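Local atomic coordinates of PelA (Pseudomonas aeruginosa, PDB entry 5TCB), a protein that probably hydrolyses glycosidic bonds through its glycoside hydrolase domain, one part of a longer protein that is also assigned deacetylase activity. Residues R251-S254 / V258-V261. Sequence-based numbering, arbitrary orientation.
Sequences RLRS and VPFV
R253 and L252 meet P259 where helix 242-254 packs against strand 258-262. These two elements end the last beta-alpha-beta unit of a (beta/alpha)8 barrel, the fold of this glycoside hydrolase domain. In R253 the bond from CA to CB does not point at the strand, yet the tip comes nearer. CG lies beside the backbone N (chi1 -75°) and the chain runs extended from CG to NE, crossing the proline at about a right angle. R253 CG touches P259 CD at 3.6 Å. R253 NE lies 3.7 Å from the same P259 CD. At CZ the guanidinium turns one face to the ring, with P259 CD 3.5 Å above its plane and displaced from its centre. NE bonds to S272 O and NH2 to S25 O; these main-chain carbonyls, near both ends of the modelled chain, should help hold its rotation. L252 takes the neighbouring part of the ring. L252 CD1 is 3.7 Å from P259 CB, and the two side chains lie alongside, running opposite ways. This buried apolar layer continues to V261, whose CG2 is 4.4 Å from L252 CD1. No hydrogen bond joins the two segments. V258 CG1 lies 4.2 Å from R253 NH2, oblique to the guanidinium.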
ATOM      1  N   ARG A 251       9.955 -11.938 -15.187  1.00 31.25           N
ATOM      2  CA  ARG A 251      11.110 -11.046 -15.165  1.00 30.33           C
ATOM      3  C   ARG A 251      11.338 -10.494 -13.760  1.00 30.79           C
ATOM      4  O   ARG A 251      12.460 -10.517 -13.238  1.00 32.01           O
ATOM      5  CB  ARG A 251      10.859  -9.938 -16.182  1.00 42.05           C
ATOM      6  CG  ARG A 251      12.031  -9.086 -16.519  1.00 73.63           C
ATOM      7  CD  ARG A 251      11.625  -8.079 -17.568  1.00 98.70           C
ATOM      8  NE  ARG A 251      12.545  -6.952 -17.596  1.00101.80           N
ATOM      9  CZ  ARG A 251      12.242  -5.744 -18.058  1.00 99.93           C
ATOM     10  NH1 ARG A 251      11.029  -5.489 -18.533  1.00 97.58           N
ATOM     11  NH2 ARG A 251      13.159  -4.789 -18.034  1.00106.49           N
ATOM     12  N   LEU A 252      10.268 -10.043 -13.113  1.00 30.08           N
ATOM     13  CA  LEU A 252      10.388  -9.442 -11.790  1.00 26.26           C
ATOM     14  C   LEU A 252      10.841 -10.466 -10.747  1.00 28.75           C
ATOM     15  O   LEU A 252      11.664 -10.153  -9.877  1.00 26.05           O
ATOM     16  CB  LEU A 252       9.048  -8.795 -11.405  1.00 24.78           C
ATOM     17  CG  LEU A 252       8.747  -7.525 -12.224  1.00 25.27           C
ATOM     18  CD1 LEU A 252       7.276  -7.130 -12.143  1.00 25.76           C
ATOM     19  CD2 LEU A 252       9.615  -6.368 -11.756  1.00 28.46           C
ATOM     20  N   ARG A 253      10.341 -11.705 -10.830  1.00 28.31           N
ATOM     21  CA  ARG A 253      10.828 -12.748  -9.924  1.00 27.11           C
ATOM     22  C   ARG A 253      12.318 -13.007 -10.111  1.00 28.79           C
ATOM     23  O   ARG A 253      13.049 -13.152  -9.124  1.00 30.34           O
ATOM     24  CB  ARG A 253       9.999 -14.028 -10.101  1.00 27.13           C
ATOM     25  CG  ARG A 253       8.632 -13.912  -9.462  1.00 30.24           C
ATOM     26  CD  ARG A 253       7.814 -15.182  -9.568  1.00 26.05           C
ATOM     27  NE  ARG A 253       6.527 -14.980  -8.905  1.00 28.45           N
ATOM     28  CZ  ARG A 253       6.298 -15.213  -7.617  1.00 24.71           C
ATOM     29  NH1 ARG A 253       7.264 -15.659  -6.822  1.00 29.12           N
ATOM     30  NH2 ARG A 253       5.105 -14.938  -7.121  1.00 22.97           N
ATOM     31  N   SER A 254      12.790 -13.069 -11.362  1.00 31.59           N
ATOM     32  CA  SER A 254      14.215 -13.292 -11.592  1.00 33.05           C
ATOM     33  C   SER A 254      15.062 -12.152 -11.050  1.00 32.00           C
ATOM     34  O   SER A 254      16.233 -12.367 -10.722  1.00 36.23           O
ATOM     35  CB  SER A 254      14.502 -13.478 -13.087  1.00 38.46           C
ATOM     36  OG  SER A 254      14.521 -12.229 -13.782  1.00 41.38           O
ATOM     37  N   VAL A 258       8.682  -9.953  -5.553  1.00 21.70           N
ATOM     38  CA  VAL A 258       7.433 -10.710  -5.570  1.00 21.64           C
ATOM     39  C   VAL A 258       6.411  -9.833  -6.284  1.00 20.30           C
ATOM     40  O   VAL A 258       6.022  -8.794  -5.728  1.00 19.43           O
ATOM     41  CB  VAL A 258       6.964 -11.068  -4.161  1.00 19.78           C
ATOM     42  CG1 VAL A 258       5.697 -11.934  -4.218  1.00 20.08           C
ATOM     43  CG2 VAL A 258       8.057 -11.824  -3.429  1.00 26.01           C
ATOM     44  N   PRO A 259       6.004 -10.161  -7.509  1.00 21.03           N
ATOM     45  CA  PRO A 259       5.226  -9.207  -8.303  1.00 20.47           C
ATOM     46  C   PRO A 259       3.723  -9.396  -8.259  1.00 17.30           C
ATOM     47  O   PRO A 259       3.229 -10.498  -8.031  1.00 19.82           O
ATOM     48  CB  PRO A 259       5.732  -9.472  -9.713  1.00 23.58           C
ATOM     49  CG  PRO A 259       5.948 -10.958  -9.714  1.00 25.25           C
ATOM     50  CD  PRO A 259       6.457 -11.306  -8.331  1.00 20.90           C
ATOM     51  N   PHE A 260       3.003  -8.315  -8.543  1.00 18.80           N
ATOM     52  CA  PHE A 260       1.614  -8.377  -8.962  1.00 17.86           C
ATOM     53  C   PHE A 260       1.460  -7.401 -10.099  1.00 17.20           C
ATOM     54  O   PHE A 260       1.787  -6.222  -9.943  1.00 19.65           O
ATOM     55  CB  PHE A 260       0.658  -8.025  -7.834  1.00 16.98           C
ATOM     56  CG  PHE A 260      -0.814  -8.219  -8.174  1.00 16.22           C
ATOM     57  CD1 PHE A 260      -1.308  -9.470  -8.524  1.00 17.29           C
ATOM     58  CD2 PHE A 260      -1.708  -7.155  -8.060  1.00 16.72           C
ATOM     59  CE1 PHE A 260      -2.657  -9.665  -8.807  1.00 18.38           C
ATOM     60  CE2 PHE A 260      -3.055  -7.344  -8.336  1.00 16.87           C
ATOM     61  CZ  PHE A 260      -3.546  -8.588  -8.687  1.00 19.16           C
ATOM     62  N   VAL A 261       1.004  -7.891 -11.241  1.00 19.45           N
ATOM     63  CA  VAL A 261       0.891  -7.080 -12.443  1.00 18.28           C
ATOM     64  C   VAL A 261      -0.589  -6.959 -12.756  1.00 20.15           C
ATOM     65  O   VAL A 261      -1.245  -7.950 -13.097  1.00 21.79           O
ATOM     66  CB  VAL A 261       1.670  -7.685 -13.611  1.00 19.31           C
ATOM     67  CG1 VAL A 261       1.662  -6.715 -14.792  1.00 22.04           C
ATOM     68  CG2 VAL A 261       3.106  -8.063 -13.166  1.00 22.04           C
TER